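GTPase subunit of restriction endonuclease (Thermococcus gammatolerans, PDB 6P0G) binds DNA and, as a subunit of a GTP-dependent restriction endonuclease, probably takes part in coupling GTP hydrolysis to DNA cleavage. Local coordinates at residues T90-G95 with E132-S137; S143-N148 with S164-I169. One frame throughout, in Å; residues are numbered along the deposited sequence.

Contact 1: T90-G95 with E132-S137; sequences TAVYLG and EKLHHS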
loop_
_atom_site.group_PDB
_atom_site.type_symbol
_atom_site.label_atom_id
_atom_site.label_comp_id
_atom_site.label_asym_id
_atom_site.label_seq_id
_atom_site.Cartn_x
_atom_site.Cartn_y
_atom_site.Cartn_z
ATOM N N THR A 90 -9.429 11.661 7.395
ATOM C CA THR A 90 -8.367 10.688 7.163
ATOM C C THR A 90 -8.919 9.281 6.997
ATOM O O THR A 90 -10.050 9.000 7.394
ATOM C CB THR A 90 -7.346 10.660 8.288
ATOM O OG1 THR A 90 -7.926 10.069 9.457
ATOM C CG2 THR A 90 -6.813 12.079 8.581
ATOM N N ALA A 91 -8.103 8.402 6.419
ATOM C CA ALA A 91 -8.500 7.027 6.173
ATOM C C ALA A 91 -7.329 6.060 6.324
ATOM O O ALA A 91 -6.186 6.399 6.056
ATOM C CB ALA A 91 -9.109 6.897 4.782
ATOM N N VAL A 92 -7.626 4.845 6.763
ATOM C CA VAL A 92 -6.629 3.786 6.807
ATOM C C VAL A 92 -7.155 2.560 6.077
ATOM O O VAL A 92 -8.287 2.119 6.320
ATOM C CB VAL A 92 -6.257 3.410 8.250
ATOM C CG1 VAL A 92 -5.139 2.378 8.260
ATOM C CG2 VAL A 92 -5.817 4.670 9.026
ATOM N N TYR A 93 -6.342 2.035 5.166
ATOM C CA TYR A 93 -6.667 0.797 4.447
ATOM C C TYR A 93 -5.650 -0.284 4.795
ATOM O O TYR A 93 -4.470 0.033 4.987
ATOM C CB TYR A 93 -6.662 1.012 2.932
ATOM C CG TYR A 93 -7.613 2.064 2.402
ATOM C CD1 TYR A 93 -7.349 3.425 2.564
ATOM C CD2 TYR A 93 -8.744 1.698 1.684
ATOM C CE1 TYR A 93 -8.209 4.376 2.048
ATOM C CE2 TYR A 93 -9.594 2.635 1.172
ATOM C CZ TYR A 93 -9.336 3.963 1.357
ATOM O OH TYR A 93 -10.195 4.884 0.821
ATOM N N LEU A 94 -6.093 -1.542 4.867
ATOM C CA LEU A 94 -5.200 -2.661 5.165
ATOM C C LEU A 94 -5.215 -3.684 4.037
ATOM O O LEU A 94 -6.254 -4.255 3.693
ATOM C CB LEU A 94 -5.577 -3.334 6.488
ATOM C CG LEU A 94 -4.641 -4.367 7.156
ATOM C CD1 LEU A 94 -5.241 -4.811 8.491
ATOM C CD2 LEU A 94 -4.376 -5.630 6.320
ATOM N N GLY A 95 -4.036 -3.926 3.488
ATOM C CA GLY A 95 -3.864 -4.941 2.469
ATOM C C GLY A 95 -2.906 -6.015 2.946
ATOM O O GLY A 95 -2.062 -5.780 3.838
ATOM N N GLU A 132 -8.601 -3.306 2.433
ATOM C CA GLU A 132 -9.869 -3.004 3.083
ATOM C C GLU A 132 -9.858 -1.703 3.853
ATOM O O GLU A 132 -9.030 -1.501 4.740
ATOM C CB GLU A 132 -10.252 -4.115 4.051
ATOM C CG GLU A 132 -11.638 -3.961 4.587
ATOM C CD GLU A 132 -12.053 -5.124 5.477
ATOM O OE1 GLU A 132 -11.569 -6.254 5.238
ATOM O OE2 GLU A 132 -12.847 -4.899 6.414
ATOM N N LYS A 133 -10.820 -0.851 3.531
ATOM C CA LYS A 133 -11.020 0.399 4.230
ATOM C C LYS A 133 -11.441 0.137 5.663
ATOM O O LYS A 133 -12.520 -0.390 5.898
ATOM C CB LYS A 133 -12.079 1.231 3.516
ATOM C CG LYS A 133 -12.285 2.588 4.155
ATOM C CD LYS A 133 -13.036 3.510 3.227
ATOM C CE LYS A 133 -12.851 4.971 3.639
ATOM N NZ LYS A 133 -13.365 5.879 2.554
ATOM N N LEU A 134 -10.587 0.482 6.624
ATOM C CA LEU A 134 -10.952 0.328 8.039
ATOM C C LEU A 134 -11.893 1.458 8.448
ATOM O O LEU A 134 -12.041 2.433 7.712
ATOM C CB LEU A 134 -9.703 0.328 8.931
ATOM C CG LEU A 134 -8.552 -0.614 8.554
ATOM C CD1 LEU A 134 -7.480 -0.539 9.617
ATOM C CD2 LEU A 134 -9.013 -2.077 8.357
ATOM N N HIS A 135 -12.545 1.346 9.597
ATOM C CA HIS A 135 -13.388 2.455 10.011
ATOM C C HIS A 135 -12.640 3.350 11.017
ATOM O O HIS A 135 -13.153 4.376 11.455
ATOM C CB HIS A 135 -14.732 1.953 10.578
ATOM C CG HIS A 135 -14.615 0.970 11.702
ATOM N ND1 HIS A 135 -15.306 -0.223 11.713
ATOM C CD2 HIS A 135 -13.932 1.020 12.873
ATOM C CE1 HIS A 135 -15.042 -0.873 12.835
ATOM N NE2 HIS A 135 -14.209 -0.143 13.554
ATOM N N HIS A 136 -11.413 2.954 11.348
ATOM C CA HIS A 136 -10.546 3.736 12.237
ATOM C C HIS A 136 -9.911 4.921 11.507
ATOM O O HIS A 136 -9.604 4.850 10.316
ATOM C CB HIS A 136 -9.417 2.867 12.829
ATOM C CG HIS A 136 -9.888 1.570 13.403
ATOM N ND1 HIS A 136 -10.482 0.593 12.638
ATOM C CD2 HIS A 136 -9.870 1.105 14.676
ATOM C CE1 HIS A 136 -10.829 -0.421 13.421
ATOM N NE2 HIS A 136 -10.471 -0.135 14.657
ATOM N N SER A 137 -9.684 6.004 12.242
ATOM C CA SER A 137 -8.942 7.150 11.715
ATOM C C SER A 137 -7.458 6.878 11.862
ATOM O O SER A 137 -7.055 5.897 12.492
ATOM C CB SER A 137 -9.326 8.437 12.444
ATOM O OG SER A 137 -9.123 8.276 13.833
HETATM O O HOH W 1 -10.302 4.929 7.768
#

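Contact 2: S143-N148 with S164-I169; sequences SKLGYN and SGVYDI. With nucleotides of chain C.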
loop_
_atom_site.group_PDB
_atom_site.type_symbol
_atom_site.label_atom_id
_atom_site.label_comp_id
_atom_site.label_asym_id
_atom_site.label_seq_id
_atom_site.Cartn_x
_atom_site.Cartn_y
_atom_site.Cartn_z
ATOM N N SER A 143 -2.475 5.451 17.692
ATOM C CA SER A 143 -2.559 5.207 19.129
ATOM C C SER A 143 -2.480 3.730 19.507
ATOM O O SER A 143 -1.867 3.377 20.515
ATOM C CB SER A 143 -3.849 5.802 19.682
ATOM O OG SER A 143 -4.076 5.336 20.999
ATOM N N LYS A 144 -3.104 2.865 18.710
ATOM C CA LYS A 144 -3.031 1.445 18.974
ATOM C C LYS A 144 -1.608 0.912 18.816
ATOM O O LYS A 144 -1.225 -0.051 19.486
ATOM C CB LYS A 144 -3.992 0.691 18.048
ATOM C CG LYS A 144 -5.404 0.523 18.630
ATOM C CD LYS A 144 -6.273 -0.385 17.735
ATOM C CE LYS A 144 -7.386 -1.092 18.513
ATOM N NZ LYS A 144 -8.476 -0.170 18.931
ATOM N N LEU A 145 -0.836 1.537 17.928
ATOM C CA LEU A 145 0.539 1.124 17.655
ATOM C C LEU A 145 1.566 1.869 18.522
ATOM O O LEU A 145 2.767 1.594 18.449
ATOM C CB LEU A 145 0.871 1.343 16.175
ATOM C CG LEU A 145 0.138 0.471 15.142
ATOM C CD1 LEU A 145 0.551 0.835 13.715
ATOM C CD2 LEU A 145 0.399 -1.004 15.391
ATOM N N GLY A 146 1.089 2.817 19.329
ATOM C CA GLY A 146 1.950 3.567 20.228
ATOM C C GLY A 146 2.636 4.757 19.579
ATOM O O GLY A 146 3.585 5.313 20.139
ATOM N N TYR A 147 2.169 5.149 18.395
ATOM C CA TYR A 147 2.714 6.326 17.709
ATOM C C TYR A 147 1.973 7.604 18.085
ATOM O O TYR A 147 0.787 7.541 18.430
ATOM C CB TYR A 147 2.636 6.170 16.187
ATOM C CG TYR A 147 3.454 5.056 15.593
ATOM C CD1 TYR A 147 4.777 4.850 15.967
ATOM C CD2 TYR A 147 2.917 4.231 14.615
ATOM C CE1 TYR A 147 5.530 3.830 15.394
ATOM C CE2 TYR A 147 3.655 3.214 14.041
ATOM C CZ TYR A 147 4.955 3.014 14.429
ATOM O OH TYR A 147 5.657 1.990 13.831
ATOM N N ASN A 148 2.655 8.749 17.972
ATOM C CA ASN A 148 1.991 10.054 18.021
ATOM C C ASN A 148 0.713 10.074 17.173
ATOM O O ASN A 148 0.691 9.493 16.102
ATOM C CB ASN A 148 2.946 11.157 17.527
ATOM C CG ASN A 148 4.194 11.319 18.407
ATOM O OD1 ASN A 148 4.172 11.065 19.608
ATOM N ND2 ASN A 148 5.302 11.692 17.779
ATOM N N SER A 164 1.250 -6.013 18.178
ATOM C CA SER A 164 0.198 -6.658 18.972
ATOM C C SER A 164 -0.977 -5.725 19.293
ATOM O O SER A 164 -2.075 -6.187 19.604
ATOM C CB SER A 164 0.776 -7.211 20.279
ATOM O OG SER A 164 0.639 -6.275 21.336
ATOM N N GLY A 165 -0.740 -4.417 19.234
ATOM C CA GLY A 165 -1.775 -3.440 19.529
ATOM C C GLY A 165 -2.877 -3.394 18.483
ATOM O O GLY A 165 -3.981 -2.924 18.752
ATOM N N VAL A 166 -2.567 -3.866 17.276
ATOM C CA VAL A 166 -3.569 -4.000 16.221
ATOM C C VAL A 166 -3.833 -5.466 15.861
ATOM O O VAL A 166 -4.220 -5.768 14.733
ATOM C CB VAL A 166 -3.159 -3.240 14.933
ATOM C CG1 VAL A 166 -3.230 -1.726 15.143
ATOM C CG2 VAL A 166 -1.776 -3.673 14.470
ATOM N N TYR A 167 -3.634 -6.371 16.816
ATOM C CA TYR A 167 -3.879 -7.790 16.568
ATOM C C TYR A 167 -5.373 -8.084 16.460
ATOM O O TYR A 167 -5.790 -8.899 15.640
ATOM C CB TYR A 167 -3.253 -8.658 17.659
ATOM C CG TYR A 167 -3.517 -10.142 17.462
ATOM C CD1 TYR A 167 -2.826 -10.872 16.493
ATOM C CD2 TYR A 167 -4.466 -10.814 18.240
ATOM C CE1 TYR A 167 -3.070 -12.235 16.304
ATOM C CE2 TYR A 167 -4.716 -12.177 18.060
ATOM C CZ TYR A 167 -4.014 -12.878 17.092
ATOM O OH TYR A 167 -4.260 -14.221 16.912
ATOM N N ASP A 168 -6.167 -7.422 17.294
ATOM C CA ASP A 168 -7.620 -7.540 17.252
ATOM C C ASP A 168 -8.155 -7.344 15.839
ATOM O O ASP A 168 -8.937 -8.139 15.342
ATOM C CB ASP A 168 -8.265 -6.519 18.207
ATOM C CG ASP A 168 -7.748 -5.080 17.984
ATOM O OD1 ASP A 168 -6.550 -4.912 17.665
ATOM O OD2 ASP A 168 -8.536 -4.112 18.138
ATOM N N ILE A 169 -7.696 -6.284 15.192
ATOM C CA ILE A 169 -8.248 -5.855 13.922
ATOM C C ILE A 169 -7.933 -6.852 12.814
ATOM O O ILE A 169 -8.848 -7.311 12.128
ATOM C CB ILE A 169 -7.728 -4.459 13.562
ATOM C CG1 ILE A 169 -8.121 -3.474 14.671
ATOM C CG2 ILE A 169 -8.243 -4.003 12.214
ATOM C CD1 ILE A 169 -7.673 -2.051 14.449
ATOM P P DC C 3 9.127 2.419 15.131
ATOM O OP1 DC C 3 9.217 3.052 16.464
ATOM O OP2 DC C 3 8.046 1.431 14.866
ATOM O "O5'" DC C 3 9.111 3.513 13.959
ATOM C "C5'" DC C 3 8.335 4.682 14.061
ATOM C "C4'" DC C 3 8.898 5.588 15.119
ATOM O "O4'" DC C 3 10.331 5.706 14.924
ATOM C "C3'" DC C 3 8.368 7.016 15.114
ATOM O "O3'" DC C 3 8.453 7.522 16.437
ATOM C "C2'" DC C 3 9.393 7.695 14.234
ATOM C "C1'" DC C 3 10.634 7.085 14.855
ATOM N N1 DC C 3 11.893 7.305 14.089
ATOM C C2 DC C 3 12.091 6.644 12.866
ATOM O O2 DC C 3 11.205 5.881 12.428
ATOM N N3 DC C 3 13.245 6.865 12.192
ATOM C C4 DC C 3 14.160 7.694 12.692
ATOM N N4 DC C 3 15.270 7.869 11.992
ATOM C C5 DC C 3 13.979 8.377 13.933
ATOM C C6 DC C 3 12.841 8.156 14.591
ATOM P P DG C 4 8.203 9.077 16.744
ATOM O OP1 DG C 4 7.557 9.128 18.072
ATOM O OP2 DG C 4 7.552 9.695 15.572
ATOM O "O5'" DG C 4 9.644 9.716 16.888
ATOM C "C5'" DG C 4 9.781 10.994 17.519
ATOM C "C4'" DG C 4 9.790 12.118 16.493
ATOM O "O4'" DG C 4 10.482 11.655 15.320
ATOM C "C3'" DG C 4 8.405 12.587 15.999
ATOM O "O3'" DG C 4 8.042 13.966 16.463
ATOM C "C2'" DG C 4 8.451 12.440 14.474
ATOM C "C1'" DG C 4 9.941 12.295 14.204
ATOM N N9 DG C 4 10.236 11.476 13.064
ATOM C C8 DG C 4 9.389 10.590 12.445
ATOM N N7 DG C 4 9.939 9.973 11.434
ATOM C C5 DG C 4 11.239 10.485 11.385
ATOM C C6 DG C 4 12.306 10.194 10.496
ATOM O O6 DG C 4 12.319 9.398 9.537
ATOM N N1 DG C 4 13.447 10.938 10.807
ATOM C C2 DG C 4 13.541 11.844 11.840
ATOM N N2 DG C 4 14.719 12.464 11.972
ATOM N N3 DG C 4 12.552 12.122 12.681
ATOM C C4 DG C 4 11.436 11.408 12.392
#

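Contact 1: T90-G95 with E132-S137
Y93 and L94 of strand 91-102 pair antiparallel with K133 and E132, adding the short strand 132-133 to the mixed sheet. L94 and E132 form the hydrogen-bonded pair, with L94 N to E132 O at 2.9 Å and E132 N to L94 O at 2.8 Å. A third bond joins L134 N to V92 O at 2.8 Å. L134 packs back on the partner strand. Its CD1 meets V92 CG1 at 4.0 Å, and its CD2 meets L94 CB at 4.1 Å. K133 crosses the Y93 ring obliquely, its CB 3.7 Å from Y93 CE2. With CG anti to the backbone N (chi1 -177°), the extended chain brings NZ to 3.7 Å from Y93 OH. F20 meets the same ring edge-to-face. Where the backbones part, one water takes the V92 N-H and donates to L134 O and H136 O. At the far end T90 OG1 lies 3.7 Å from S137 CB and also bonds I138 N. S137 OG bonds N139 OD1, the same side chain caps a backbone N of the first turn, and E140 OE1 returns to S137 N. The arrangement is an edge-strand pairing that runs into the N-cap of helix 138-145, consistent with a capping box.

Contact 2: S143-N148 with S164-I169
K144 and L145 close helix 138-145 in a Schellman motif and pack on G165 and V166, just before helix 167-173, while Y147 reaches the bound DNA. No hydrogen bond links the two segments. G165 CA approaches K144 O at 3.4 Å in a CA-H...O contact, and a side chain at G165 would strike that oxygen. L145 CD2 rests on V166 CG2 at 3.6 Å. The K144 chain passes over G165 O and I169 CD1, then bends at its end (chi4 72°). Its CE lies 3.3 Å from D168 OD2; NZ is 4.0 Å from OD2, beyond a salt bridge, though the opposite charges may attract. G146 turns the chain with positive phi (84°). Y147 then donates its OH to OP2 of DC3 of chain C at 2.7 Å. The phosphorus lies in plane at the ring edge, C5' of DC3 lies oblique to the ring, and Y151 meets it at about 45°. A leucine in place of Y147 would probably leave that phosphate oxygen without its donor and C5' without the ring. N148 ND2 lies 3.4 Å from OP1 of DG4 of chain C. This is a glycine-terminated helix C-terminus leading into a DNA backbone-binding loop.

In the fold
Contact 1 closes before contact 2 opens, and helix 138-145 joins them: S137 lies at its N-cap, and K144 and L145 lie in its last turn. The centres are 13 Å apart, on the same side of the chain's centre. They touch where H136 NE2 meets I169 CD1 at 3.4 Å. Helix 167-173 bridges both: I173 packs on L94, E132 and L134, while I169 belongs to contact 2. I141 also meets L134, H136 and I169. Both helices pack on the sheet face carrying V92 and L94, beside edge strand 132-133. The nearest atom of contact 1 is about 14 Å from the DNA; helix 138-145 runs from this part of the sheet to the loop that meets it.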